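Local coordinates for protein winged BEAN albumin 1 (Psophocarpus tetragonolobus, PDB 1WBA) that serves as a 2S seed storage protein of the winged bean and has the beta-trefoil fold of the Kunitz-type legume protease inhibitors, at residues V33-E38 / S147-G152; D42-V47 / G108-Q113; R77-F82 / G89-V94; T129-F134 / C141-I146. All coordinates share one frame; numbering follows the deposited sequence.

Contact 1 of 4, residues V33-E38 / S147-G152; sequences VATGNE and STDPEG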
loop_
_atom_site.group_PDB
_atom_site.type_symbol
_atom_site.label_atom_id
_atom_site.label_comp_id
_atom_site.label_asym_id
_atom_site.label_seq_id
_atom_site.Cartn_x
_atom_site.Cartn_y
_atom_site.Cartn_z
ATOM N N VAL A 33 -1.078 -5.100 12.213
ATOM C CA VAL A 33 -0.714 -5.491 13.577
ATOM C C VAL A 33 -0.495 -4.241 14.418
ATOM O O VAL A 33 -0.495 -3.123 13.909
ATOM C CB VAL A 33 0.619 -6.323 13.629
ATOM C CG1 VAL A 33 0.497 -7.604 12.833
ATOM C CG2 VAL A 33 1.811 -5.510 13.110
ATOM N N ALA A 34 -0.354 -4.428 15.721
ATOM C CA ALA A 34 -0.089 -3.311 16.607
ATOM C C ALA A 34 1.428 -3.190 16.651
ATOM O O ALA A 34 2.133 -4.203 16.671
ATOM C CB ALA A 34 -0.611 -3.604 17.978
ATOM N N THR A 35 1.936 -1.971 16.540
ATOM C CA THR A 35 3.368 -1.736 16.647
ATOM C C THR A 35 3.525 -0.708 17.770
ATOM O O THR A 35 2.557 -0.051 18.149
ATOM C CB THR A 35 4.002 -1.153 15.339
ATOM O OG1 THR A 35 3.395 0.103 15.002
ATOM C CG2 THR A 35 3.882 -2.123 14.199
ATOM N N GLY A 36 4.728 -0.582 18.316
ATOM C CA GLY A 36 4.948 0.401 19.356
ATOM C C GLY A 36 4.039 0.248 20.555
ATOM O O GLY A 36 3.981 -0.822 21.150
ATOM N N ASN A 37 3.285 1.303 20.853
ATOM C CA ASN A 37 2.375 1.352 22.003
ATOM C C ASN A 37 0.920 1.010 21.670
ATOM O O ASN A 37 0.029 1.136 22.516
ATOM C CB ASN A 37 2.450 2.746 22.635
ATOM C CG ASN A 37 3.875 3.159 22.942
ATOM O OD1 ASN A 37 4.537 2.541 23.773
ATOM N ND2 ASN A 37 4.378 4.172 22.232
ATOM N N GLU A 38 0.682 0.573 20.436
ATOM C CA GLU A 38 -0.666 0.211 20.002
ATOM C C GLU A 38 -1.175 -1.044 20.719
ATOM O O GLU A 38 -0.398 -1.887 21.153
ATOM C CB GLU A 38 -0.705 0.012 18.477
ATOM C CG GLU A 38 -0.551 1.312 17.700
ATOM C CD GLU A 38 -0.402 1.126 16.203
ATOM O OE1 GLU A 38 -0.306 -0.020 15.720
ATOM O OE2 GLU A 38 -0.371 2.149 15.495
ATOM N N SER A 147 10.822 -0.844 7.078
ATOM C CA SER A 147 11.699 -0.453 8.168
ATOM C C SER A 147 11.327 -1.381 9.316
ATOM O O SER A 147 10.157 -1.447 9.717
ATOM C CB SER A 147 11.467 0.996 8.571
ATOM O OG SER A 147 12.351 1.356 9.615
ATOM N N THR A 148 12.304 -2.128 9.813
ATOM C CA THR A 148 12.053 -3.062 10.907
ATOM C C THR A 148 12.136 -2.339 12.238
ATOM O O THR A 148 13.121 -1.638 12.498
ATOM C CB THR A 148 13.062 -4.217 10.876
ATOM O OG1 THR A 148 12.970 -4.878 9.604
ATOM C CG2 THR A 148 12.763 -5.235 11.969
ATOM N N ASP A 149 11.094 -2.470 13.061
ATOM C CA ASP A 149 11.096 -1.825 14.369
ATOM C C ASP A 149 11.795 -2.708 15.435
ATOM O O ASP A 149 12.176 -3.855 15.142
ATOM C CB ASP A 149 9.668 -1.364 14.778
ATOM C CG ASP A 149 8.701 -2.508 15.085
ATOM O OD1 ASP A 149 9.107 -3.637 15.416
ATOM O OD2 ASP A 149 7.490 -2.248 15.034
ATOM N N PRO A 150 11.988 -2.187 16.665
ATOM C CA PRO A 150 12.655 -2.964 17.716
ATOM C C PRO A 150 12.029 -4.315 18.029
ATOM O O PRO A 150 12.704 -5.203 18.530
ATOM C CB PRO A 150 12.597 -2.025 18.922
ATOM C CG PRO A 150 12.726 -0.675 18.277
ATOM C CD PRO A 150 11.738 -0.809 17.132
ATOM N N GLU A 151 10.733 -4.451 17.772
ATOM C CA GLU A 151 10.033 -5.710 18.033
ATOM C C GLU A 151 10.069 -6.668 16.829
ATOM O O GLU A 151 9.514 -7.761 16.883
ATOM C CB GLU A 151 8.581 -5.447 18.459
ATOM C CG GLU A 151 8.406 -4.652 19.763
ATOM C CD GLU A 151 8.800 -3.208 19.614
ATOM O OE1 GLU A 151 8.447 -2.592 18.593
ATOM O OE2 GLU A 151 9.501 -2.673 20.496
ATOM N N GLY A 152 10.676 -6.229 15.730
ATOM C CA GLY A 152 10.773 -7.083 14.564
ATOM C C GLY A 152 9.655 -6.965 13.545
ATOM O O GLY A 152 9.604 -7.756 12.596
HETATM O O HOH W 1 6.299 -2.957 17.213
#

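Contact 2 of 4, residues D42-V47 / G108-Q113; sequences DPLSIV and GRYPNQ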
loop_
_atom_site.group_PDB
_atom_site.type_symbol
_atom_site.label_atom_id
_atom_site.label_comp_id
_atom_site.label_asym_id
_atom_site.label_seq_id
_atom_site.Cartn_x
_atom_site.Cartn_y
_atom_site.Cartn_z
ATOM N N ASP A 42 -6.481 -3.985 18.849
ATOM C CA ASP A 42 -6.915 -2.912 17.958
ATOM C C ASP A 42 -5.696 -2.451 17.135
ATOM O O ASP A 42 -5.244 -1.306 17.256
ATOM C CB ASP A 42 -7.467 -1.758 18.807
ATOM C CG ASP A 42 -8.192 -0.699 17.990
ATOM O OD1 ASP A 42 -8.678 -0.986 16.872
ATOM O OD2 ASP A 42 -8.284 0.437 18.489
ATOM N N PRO A 43 -5.160 -3.339 16.278
ATOM C CA PRO A 43 -3.989 -3.043 15.437
ATOM C C PRO A 43 -4.256 -1.921 14.431
ATOM O O PRO A 43 -5.314 -1.887 13.779
ATOM C CB PRO A 43 -3.734 -4.375 14.743
ATOM C CG PRO A 43 -5.133 -4.927 14.545
ATOM C CD PRO A 43 -5.784 -4.621 15.887
ATOM N N LEU A 44 -3.279 -1.033 14.282
ATOM C CA LEU A 44 -3.432 0.109 13.382
ATOM C C LEU A 44 -2.308 0.254 12.380
ATOM O O LEU A 44 -2.376 1.123 11.512
ATOM C CB LEU A 44 -3.509 1.410 14.184
ATOM C CG LEU A 44 -4.546 1.491 15.292
ATOM C CD1 LEU A 44 -4.284 2.732 16.096
ATOM C CD2 LEU A 44 -5.951 1.503 14.708
ATOM N N SER A 45 -1.294 -0.599 12.481
ATOM C CA SER A 45 -0.135 -0.521 11.596
ATOM C C SER A 45 -0.169 -1.460 10.386
ATOM O O SER A 45 -0.371 -2.666 10.534
ATOM C CB SER A 45 1.135 -0.780 12.411
ATOM O OG SER A 45 1.201 0.141 13.472
ATOM N N ILE A 46 0.035 -0.899 9.195
ATOM C CA ILE A 46 0.075 -1.695 7.974
ATOM C C ILE A 46 1.531 -2.112 7.800
ATOM O O ILE A 46 2.425 -1.262 7.710
ATOM C CB ILE A 46 -0.422 -0.886 6.753
ATOM C CG1 ILE A 46 -1.870 -0.447 6.998
ATOM C CG2 ILE A 46 -0.332 -1.735 5.490
ATOM C CD1 ILE A 46 -2.449 0.464 5.942
ATOM N N VAL A 47 1.773 -3.420 7.752
ATOM C CA VAL A 47 3.127 -3.943 7.654
ATOM C C VAL A 47 3.236 -5.079 6.652
ATOM O O VAL A 47 2.229 -5.566 6.135
ATOM C CB VAL A 47 3.577 -4.534 9.039
ATOM C CG1 VAL A 47 3.411 -3.512 10.139
ATOM C CG2 VAL A 47 2.763 -5.797 9.395
ATOM N N GLY A 108 -8.280 7.227 9.784
ATOM C CA GLY A 108 -9.294 7.647 10.733
ATOM C C GLY A 108 -9.043 7.394 12.191
ATOM O O GLY A 108 -9.956 7.539 12.991
ATOM N N ARG A 109 -7.819 7.035 12.538
ATOM C CA ARG A 109 -7.475 6.747 13.927
ATOM C C ARG A 109 -6.508 7.800 14.468
ATOM O O ARG A 109 -6.708 8.322 15.558
ATOM C CB ARG A 109 -6.864 5.346 14.052
ATOM C CG ARG A 109 -7.523 4.271 13.188
ATOM C CD ARG A 109 -8.958 3.991 13.598
ATOM N NE ARG A 109 -9.280 2.565 13.504
ATOM C CZ ARG A 109 -9.614 1.916 12.386
ATOM N NH1 ARG A 109 -9.686 2.549 11.218
ATOM N NH2 ARG A 109 -9.877 0.612 12.443
ATOM N N TYR A 110 -5.464 8.114 13.713
ATOM C CA TYR A 110 -4.490 9.126 14.115
ATOM C C TYR A 110 -4.872 10.450 13.508
ATOM O O TYR A 110 -5.314 10.507 12.358
ATOM C CB TYR A 110 -3.094 8.754 13.642
ATOM C CG TYR A 110 -2.533 7.597 14.412
ATOM C CD1 TYR A 110 -2.044 7.783 15.700
ATOM C CD2 TYR A 110 -2.489 6.321 13.862
ATOM C CE1 TYR A 110 -1.532 6.740 16.421
ATOM C CE2 TYR A 110 -1.975 5.254 14.576
ATOM C CZ TYR A 110 -1.498 5.477 15.853
ATOM O OH TYR A 110 -0.989 4.443 16.582
ATOM N N PRO A 111 -4.684 11.545 14.257
ATOM C CA PRO A 111 -5.049 12.846 13.700
ATOM C C PRO A 111 -4.056 13.395 12.671
ATOM O O PRO A 111 -4.452 14.126 11.761
ATOM C CB PRO A 111 -5.139 13.727 14.949
ATOM C CG PRO A 111 -4.067 13.146 15.851
ATOM C CD PRO A 111 -4.266 11.661 15.670
ATOM N N ASN A 112 -2.788 13.021 12.797
ATOM C CA ASN A 112 -1.729 13.518 11.903
ATOM C C ASN A 112 -1.541 12.807 10.551
ATOM O O ASN A 112 -0.427 12.416 10.184
ATOM C CB ASN A 112 -0.379 13.652 12.657
ATOM C CG ASN A 112 -0.089 12.478 13.626
ATOM O OD1 ASN A 112 -1.000 11.746 14.048
ATOM N ND2 ASN A 112 1.181 12.323 14.000
ATOM N N GLN A 113 -2.634 12.674 9.799
ATOM C CA GLN A 113 -2.600 12.033 8.484
ATOM C C GLN A 113 -2.182 13.027 7.416
ATOM O O GLN A 113 -2.531 14.211 7.477
ATOM C CB GLN A 113 -3.965 11.447 8.127
ATOM C CG GLN A 113 -4.289 10.170 8.858
ATOM C CD GLN A 113 -5.696 9.657 8.593
ATOM O OE1 GLN A 113 -6.240 8.919 9.398
ATOM N NE2 GLN A 113 -6.274 10.021 7.453
HETATM O O HOH W 2 -9.242 1.989 16.237
#

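Contact 3 of 4, residues R77-F82 / G89-V94; sequences RLKINF and GDVWSV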
loop_
_atom_site.group_PDB
_atom_site.type_symbol
_atom_site.label_atom_id
_atom_site.label_comp_id
_atom_site.label_asym_id
_atom_site.label_seq_id
_atom_site.Cartn_x
_atom_site.Cartn_y
_atom_site.Cartn_z
ATOM N N ARG A 77 -3.422 8.397 -9.667
ATOM C CA ARG A 77 -3.705 8.516 -8.239
ATOM C C ARG A 77 -4.750 7.512 -7.788
ATOM O O ARG A 77 -5.839 7.433 -8.377
ATOM C CB ARG A 77 -4.109 9.947 -7.877
ATOM C CG ARG A 77 -3.014 10.959 -8.204
ATOM C CD ARG A 77 -3.448 12.376 -7.861
ATOM N NE ARG A 77 -3.398 12.668 -6.427
ATOM C CZ ARG A 77 -2.283 12.998 -5.790
ATOM N NH1 ARG A 77 -1.146 13.057 -6.458
ATOM N NH2 ARG A 77 -2.312 13.353 -4.516
ATOM N N LEU A 78 -4.433 6.792 -6.707
ATOM C CA LEU A 78 -5.280 5.728 -6.181
ATOM C C LEU A 78 -5.622 5.817 -4.723
ATOM O O LEU A 78 -4.901 6.425 -3.929
ATOM C CB LEU A 78 -4.560 4.386 -6.335
ATOM C CG LEU A 78 -3.866 4.119 -7.662
ATOM C CD1 LEU A 78 -2.945 2.935 -7.479
ATOM C CD2 LEU A 78 -4.904 3.887 -8.767
ATOM N N LYS A 79 -6.684 5.101 -4.383
ATOM C CA LYS A 79 -7.153 4.943 -3.022
ATOM C C LYS A 79 -7.058 3.426 -2.845
ATOM O O LYS A 79 -7.438 2.667 -3.750
ATOM C CB LYS A 79 -8.599 5.418 -2.883
ATOM C CG LYS A 79 -9.201 5.143 -1.509
ATOM C CD LYS A 79 -10.432 6.011 -1.240
ATOM C CE LYS A 79 -10.041 7.433 -0.779
ATOM N NZ LYS A 79 -9.276 8.255 -1.785
ATOM N N ILE A 80 -6.486 2.981 -1.726
ATOM C CA ILE A 80 -6.333 1.553 -1.461
ATOM C C ILE A 80 -7.029 1.230 -0.160
ATOM O O ILE A 80 -6.880 1.954 0.811
ATOM C CB ILE A 80 -4.833 1.153 -1.382
ATOM C CG1 ILE A 80 -4.150 1.431 -2.731
ATOM C CG2 ILE A 80 -4.690 -0.324 -1.042
ATOM C CD1 ILE A 80 -2.660 1.151 -2.773
ATOM N N ASN A 81 -7.832 0.178 -0.149
ATOM C CA ASN A 81 -8.516 -0.201 1.078
ATOM C C ASN A 81 -8.583 -1.709 1.240
ATOM O O ASN A 81 -8.568 -2.444 0.253
ATOM C CB ASN A 81 -9.914 0.426 1.147
ATOM C CG ASN A 81 -10.904 -0.196 0.159
ATOM O OD1 ASN A 81 -11.483 -1.246 0.428
ATOM N ND2 ASN A 81 -11.130 0.470 -0.966
ATOM N N PHE A 82 -8.591 -2.189 2.483
ATOM C CA PHE A 82 -8.677 -3.631 2.714
ATOM C C PHE A 82 -10.052 -4.130 2.269
ATOM O O PHE A 82 -11.071 -3.503 2.537
ATOM C CB PHE A 82 -8.379 -3.967 4.175
ATOM C CG PHE A 82 -6.939 -3.796 4.532
ATOM C CD1 PHE A 82 -5.999 -4.713 4.093
ATOM C CD2 PHE A 82 -6.514 -2.688 5.269
ATOM C CE1 PHE A 82 -4.640 -4.543 4.370
ATOM C CE2 PHE A 82 -5.157 -2.502 5.554
ATOM C CZ PHE A 82 -4.216 -3.430 5.104
ATOM N N GLY A 89 -12.980 -2.617 4.362
ATOM C CA GLY A 89 -13.261 -1.217 4.166
ATOM C C GLY A 89 -12.258 -0.257 4.764
ATOM O O GLY A 89 -12.309 0.915 4.429
ATOM N N ASP A 90 -11.353 -0.713 5.631
ATOM C CA ASP A 90 -10.362 0.197 6.212
ATOM C C ASP A 90 -9.450 0.709 5.103
ATOM O O ASP A 90 -8.927 -0.063 4.310
ATOM C CB ASP A 90 -9.546 -0.481 7.317
ATOM C CG ASP A 90 -10.293 -0.539 8.631
ATOM O OD1 ASP A 90 -10.883 0.487 9.034
ATOM O OD2 ASP A 90 -10.302 -1.608 9.265
ATOM N N VAL A 91 -9.243 2.014 5.088
ATOM C CA VAL A 91 -8.451 2.665 4.063
ATOM C C VAL A 91 -7.007 2.882 4.485
ATOM O O VAL A 91 -6.733 3.191 5.644
ATOM C CB VAL A 91 -9.120 4.023 3.703
ATOM C CG1 VAL A 91 -8.290 4.805 2.692
ATOM C CG2 VAL A 91 -10.527 3.770 3.162
ATOM N N TRP A 92 -6.082 2.735 3.547
ATOM C CA TRP A 92 -4.667 2.959 3.844
ATOM C C TRP A 92 -4.439 4.461 3.964
ATOM O O TRP A 92 -4.975 5.246 3.168
ATOM C CB TRP A 92 -3.801 2.465 2.690
ATOM C CG TRP A 92 -3.690 0.975 2.528
ATOM C CD1 TRP A 92 -4.530 -0.001 3.022
ATOM C CD2 TRP A 92 -2.628 0.296 1.858
ATOM N NE1 TRP A 92 -4.031 -1.248 2.703
ATOM C CE2 TRP A 92 -2.872 -1.097 1.992
ATOM C CE3 TRP A 92 -1.490 0.723 1.161
ATOM C CZ2 TRP A 92 -2.010 -2.060 1.442
ATOM C CZ3 TRP A 92 -0.634 -0.233 0.622
ATOM C CH2 TRP A 92 -0.899 -1.611 0.769
ATOM N N SER A 93 -3.608 4.873 4.909
ATOM C CA SER A 93 -3.322 6.290 5.060
ATOM C C SER A 93 -1.882 6.448 5.490
ATOM O O SER A 93 -1.256 5.490 5.921
ATOM C CB SER A 93 -4.251 6.935 6.107
ATOM O OG SER A 93 -3.895 6.592 7.441
ATOM N N VAL A 94 -1.347 7.652 5.327
ATOM C CA VAL A 94 0.012 7.955 5.754
ATOM C C VAL A 94 -0.092 8.910 6.946
ATOM O O VAL A 94 -0.794 9.921 6.892
ATOM C CB VAL A 94 0.801 8.597 4.609
ATOM C CG1 VAL A 94 2.160 9.092 5.085
ATOM C CG2 VAL A 94 0.978 7.566 3.494
HETATM O O HOH W 3 -5.817 5.107 0.179
#

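Contact 4 of 4, residues T129-F134 / C141-I146; sequences TYKLLF and CKNIGI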
loop_
_atom_site.group_PDB
_atom_site.type_symbol
_atom_site.label_atom_id
_atom_site.label_comp_id
_atom_site.label_asym_id
_atom_site.label_seq_id
_atom_site.Cartn_x
_atom_site.Cartn_y
_atom_site.Cartn_z
ATOM N N THR A 129 6.379 -6.643 -12.132
ATOM C CA THR A 129 6.826 -6.273 -10.803
ATOM C C THR A 129 6.652 -4.737 -10.687
ATOM O O THR A 129 6.958 -3.985 -11.620
ATOM C CB THR A 129 8.278 -6.724 -10.505
ATOM O OG1 THR A 129 9.187 -6.052 -11.377
ATOM C CG2 THR A 129 8.412 -8.233 -10.656
ATOM N N TYR A 130 6.152 -4.282 -9.543
ATOM C CA TYR A 130 5.876 -2.870 -9.321
ATOM C C TYR A 130 6.314 -2.371 -7.962
ATOM O O TYR A 130 6.711 -3.145 -7.108
ATOM C CB TYR A 130 4.363 -2.655 -9.444
ATOM C CG TYR A 130 3.891 -2.968 -10.820
ATOM C CD1 TYR A 130 3.955 -2.003 -11.815
ATOM C CD2 TYR A 130 3.491 -4.254 -11.162
ATOM C CE1 TYR A 130 3.636 -2.301 -13.123
ATOM C CE2 TYR A 130 3.163 -4.576 -12.479
ATOM C CZ TYR A 130 3.242 -3.589 -13.453
ATOM O OH TYR A 130 2.899 -3.869 -14.750
ATOM N N LYS A 131 6.242 -1.060 -7.778
ATOM C CA LYS A 131 6.554 -0.439 -6.496
ATOM C C LYS A 131 5.433 0.550 -6.261
ATOM O O LYS A 131 4.762 0.975 -7.208
ATOM C CB LYS A 131 7.909 0.269 -6.511
ATOM C CG LYS A 131 7.993 1.436 -7.436
ATOM C CD LYS A 131 9.324 2.099 -7.294
ATOM C CE LYS A 131 9.504 3.129 -8.367
ATOM N NZ LYS A 131 10.734 3.925 -8.135
ATOM N N LEU A 132 5.208 0.881 -4.994
ATOM C CA LEU A 132 4.150 1.817 -4.591
ATOM C C LEU A 132 4.774 3.132 -4.140
ATOM O O LEU A 132 5.829 3.137 -3.515
ATOM C CB LEU A 132 3.320 1.205 -3.453
ATOM C CG LEU A 132 2.614 -0.127 -3.734
ATOM C CD1 LEU A 132 1.885 -0.608 -2.479
ATOM C CD2 LEU A 132 1.640 0.015 -4.880
ATOM N N LEU A 133 4.150 4.246 -4.496
ATOM C CA LEU A 133 4.663 5.539 -4.096
ATOM C C LEU A 133 3.524 6.278 -3.417
ATOM O O LEU A 133 2.361 5.897 -3.547
ATOM C CB LEU A 133 5.149 6.342 -5.314
ATOM C CG LEU A 133 6.297 5.736 -6.154
ATOM C CD1 LEU A 133 5.767 5.152 -7.420
ATOM C CD2 LEU A 133 7.337 6.752 -6.448
ATOM N N PHE A 134 3.866 7.272 -2.619
ATOM C CA PHE A 134 2.853 8.090 -1.983
ATOM C C PHE A 134 3.124 9.502 -2.460
ATOM O O PHE A 134 4.241 10.015 -2.358
ATOM C CB PHE A 134 2.895 8.022 -0.453
ATOM C CG PHE A 134 1.891 8.917 0.193
ATOM C CD1 PHE A 134 0.541 8.607 0.146
ATOM C CD2 PHE A 134 2.289 10.097 0.816
ATOM C CE1 PHE A 134 -0.410 9.466 0.705
ATOM C CE2 PHE A 134 1.339 10.960 1.376
ATOM C CZ PHE A 134 -0.007 10.644 1.316
ATOM N N CYS A 141 6.557 12.987 -4.967
ATOM C CA CYS A 141 6.218 11.659 -4.476
ATOM C C CYS A 141 7.369 10.987 -3.739
ATOM O O CYS A 141 8.549 11.212 -4.056
ATOM C CB CYS A 141 5.764 10.784 -5.645
ATOM S SG CYS A 141 4.377 11.499 -6.571
ATOM N N LYS A 142 7.020 10.121 -2.794
ATOM C CA LYS A 142 7.994 9.407 -1.993
ATOM C C LYS A 142 7.814 7.916 -2.168
ATOM O O LYS A 142 6.707 7.436 -2.459
ATOM C CB LYS A 142 7.806 9.768 -0.525
ATOM C CG LYS A 142 7.828 11.251 -0.291
ATOM C CD LYS A 142 7.583 11.633 1.146
ATOM C CE LYS A 142 7.826 13.120 1.300
ATOM N NZ LYS A 142 7.665 13.580 2.692
ATOM N N ASN A 143 8.894 7.179 -1.958
ATOM C CA ASN A 143 8.855 5.733 -2.080
ATOM C C ASN A 143 8.282 5.104 -0.836
ATOM O O ASN A 143 8.323 5.694 0.253
ATOM C CB ASN A 143 10.259 5.183 -2.246
ATOM C CG ASN A 143 10.863 5.549 -3.558
ATOM O OD1 ASN A 143 10.284 5.293 -4.617
ATOM N ND2 ASN A 143 12.033 6.154 -3.509
ATOM N N ILE A 144 7.733 3.911 -1.005
ATOM C CA ILE A 144 7.218 3.159 0.126
ATOM C C ILE A 144 8.166 1.977 0.304
ATOM O O ILE A 144 8.357 1.181 -0.619
ATOM C CB ILE A 144 5.760 2.697 -0.091
ATOM C CG1 ILE A 144 4.849 3.939 -0.176
ATOM C CG2 ILE A 144 5.314 1.763 1.062
ATOM C CD1 ILE A 144 3.435 3.655 -0.619
ATOM N N GLY A 145 8.791 1.900 1.474
ATOM C CA GLY A 145 9.719 0.824 1.746
ATOM C C GLY A 145 9.432 0.185 3.091
ATOM O O GLY A 145 8.420 0.474 3.730
ATOM N N ILE A 146 10.355 -0.652 3.536
ATOM C CA ILE A 146 10.231 -1.367 4.792
ATOM C C ILE A 146 11.231 -0.854 5.820
ATOM O O ILE A 146 12.342 -0.464 5.474
ATOM C CB ILE A 146 10.518 -2.879 4.567
ATOM C CG1 ILE A 146 9.429 -3.497 3.702
ATOM C CG2 ILE A 146 10.636 -3.626 5.897
ATOM C CD1 ILE A 146 8.096 -3.505 4.355
HETATM O O HOH W 4 12.469 6.081 -6.524
HETATM O O HOH W 5 6.710 -0.002 -2.845
HETATM O O HOH W 6 8.472 2.881 -3.685
#

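Contact 1 of 4, residues V33-E38 / S147-G152
Thr35 and Asp149 meet between two surface loops of the beta-trefoil, one following strand 30-33 and the other following strand 142-148. Each loop folds into a beta turn: type II' from Thr35 to Glu38, type I from Asp149 to Gly152. The CB of Asp149 points toward the other loop, and OD2 comes up to the CB and CG2 of Thr35, 3.7 Å from CB, the two side chains meeting at a slant. This is van der Waals contact; the Thr35 hydroxyl is turned to Ser45 OG instead. Chi1 of 60° sets OG1 between the backbone N and carbonyl carbon of Thr35 and leaves the methyl for the carboxylate. Asp149 suits its place because each oxygen has its own work: OD2 forms a salt bridge with Arg155, while OD1 accepts from Lys153 N and, weakly, from Glu151 N. In the first turn the positive phi of Gly36 favours a residue without a side chain, and Thr35 N donates to Glu38 OE1 (3.1 Å) from above the carboxylate plane. The polar link between the loops is a water, which accepts from Gly36 N at 3.1 Å and donates to Asp149 OD2 and Glu151 OE1, each 2.6 Å away.

Contact 2 of 4, residues D42-V47 / G108-Q113
Leu44 divides its two methyl groups between Arg109 and Tyr110, and this apolar packing carries the contact. CD2 lies against the aliphatic part of the arginine, 3.5 Å from Arg109 CG, while CD1 approaches the tyrosine obliquely, 3.7 Å from Tyr110 CE2. With CG beside its backbone N (chi1 -53°) and chi2 extended at 170°, the forked end of Leu44 sends one methyl to each neighbour, as a branched residue can. Cut back to alanine, Leu44 would lose both methyls, and the Arg109 methylenes and the Tyr110 ring would probably be left without their shared apolar partner.

Between the two segments the polar link is a water. It lies in the guanidinium plane at its edge, accepting from Arg109 NE at 2.8 Å and donating to Asp42 OD2 at 2.9 Å, thus joining opposite charges that do not touch. Direct bonds go to other partners: Arg109 NH1 binds Ala107 O and Asp90, and Tyr110 OH is hydrogen-bonded to Glu38. Within 108-113, Gly108 N donates to a lone pair of Gln113 OE1 (2.7 Å).

The contact lies at the surface, where the loop leading into strand 45-48 meets the loop between strands 103-106 and 113-114; the Tyr110 ring packs edge-to-face with Phe97 of strand 92-97.

Contact 3 of 4, residues R77-F82 / G89-V94
Trp92 presents its indole to two side chains of the facing segment. Ile80 CG2 sits over the centre of one face, a CH-pi contact 3.6 Å from the centroid of the five-membered ring and 14° off its normal. Phe82 meets NE1 and CD1 of the indole obliquely: Trp92 NE1 stands over one face of the phenyl, offset toward its rim and 3.2 Å from Phe82 CZ, with the two ring planes inclined at 48°. A beta-branched residue suits position 80 because its CG2, opposite the backbone N across chi1, reaches the indole while CD1 comes near CE3 and CZ3.

The backbone holds these groups in place. Trp92 N donates to Ile80 O at 3.0 Å in a straight bond, Phe82 N to Asp90 O at 2.8 Å, and Gly89 N to Phe82 O at 2.8 Å. A water bridges Ile80 N and Trp92 O where the chains part. Gly89 has a positive phi, at which a side chain would press on the preceding carbonyl.

Farther out, Leu104 and Thr57 pack on Trp92, Phe118 packs on Ile80, and Asp90 is salt-bridged to Arg109. The single bridge of Asn81 with Val91 and the 120° between the strand directions show two strands splaying apart after a short connection, with aromatic and branched residues filling the angle, an arrangement consistent with the interior of a beta-trefoil.

Contact 4 of 4, residues T129-F134 / C141-I146
Ile144 has CG1 beside its backbone N (chi1 -65°) and chi2 extended, which carries CD1 across to strand 130-136, 3.7 Å from Leu132 CB. The same methyl lies near the CB of Phe134, whereas CB and CG1 of Ile144 rest against Leu132 O. A valine in its place would lack CD1 and would probably open a gap beside Leu132 and Phe134. In Asn143, chi1 of -69° sets the amide alongside Leu133, the two side chains pointing the same way and OD1 3.8 Å from Leu133 CD2.

Phe134 and Lys142 form a hydrogen-bonded antiparallel pair: Phe134 N donates to Lys142 O at 2.9 Å, and Lys142 N to Phe134 O at 2.8 Å. Leu133 and Asn143 make the next, non-hydrogen-bonded pair. Beyond it the strands diverge, and the bond from Ile144 N to Leu132 O is weak, 3.2 Å long and bent to 134°. Water then takes over, one molecule accepting from Leu132 N at 2.8 Å and lying near Ile144 O. An amide suits position 143: OD1 accepts from a water that also takes a weak bond from Lys131 NZ, while ND2 donates weakly to Tyr160 O.

Cys141 is disulfide-bonded to Cys135, closing the connection at the turn end of the hairpin. Strand 130-136 also pairs with 116-122 and 166-171, and strand 142-148 with 154-159; Phe118 meets the Phe134 ring edge-to-face, and Tyr160 forms a cation-pi contact with Lys142.

In the fold
Along the chain, contact 1 closes the widest loop and encloses the other three: contact 3 is nested inside contact 2, and contact 4 follows both. Contacts 1 and 2, with centres about 13 Å apart, touch through Thr35 with Ser45 and Glu38 with Tyr110, making one polar network on the same side of the chain's centre. The centre of contact 3 is about 12 Å from that of contact 2, joined to it by Asp90 with Arg109 and Ile46 against Trp92, and about 14 Å from that of contact 4, where Val94 meets Phe134 and Trp92 meets Leu132. Strand 142-148 runs from contact 4 into contact 1. Surface loops are thus connected to the inner strands of a single all-beta domain.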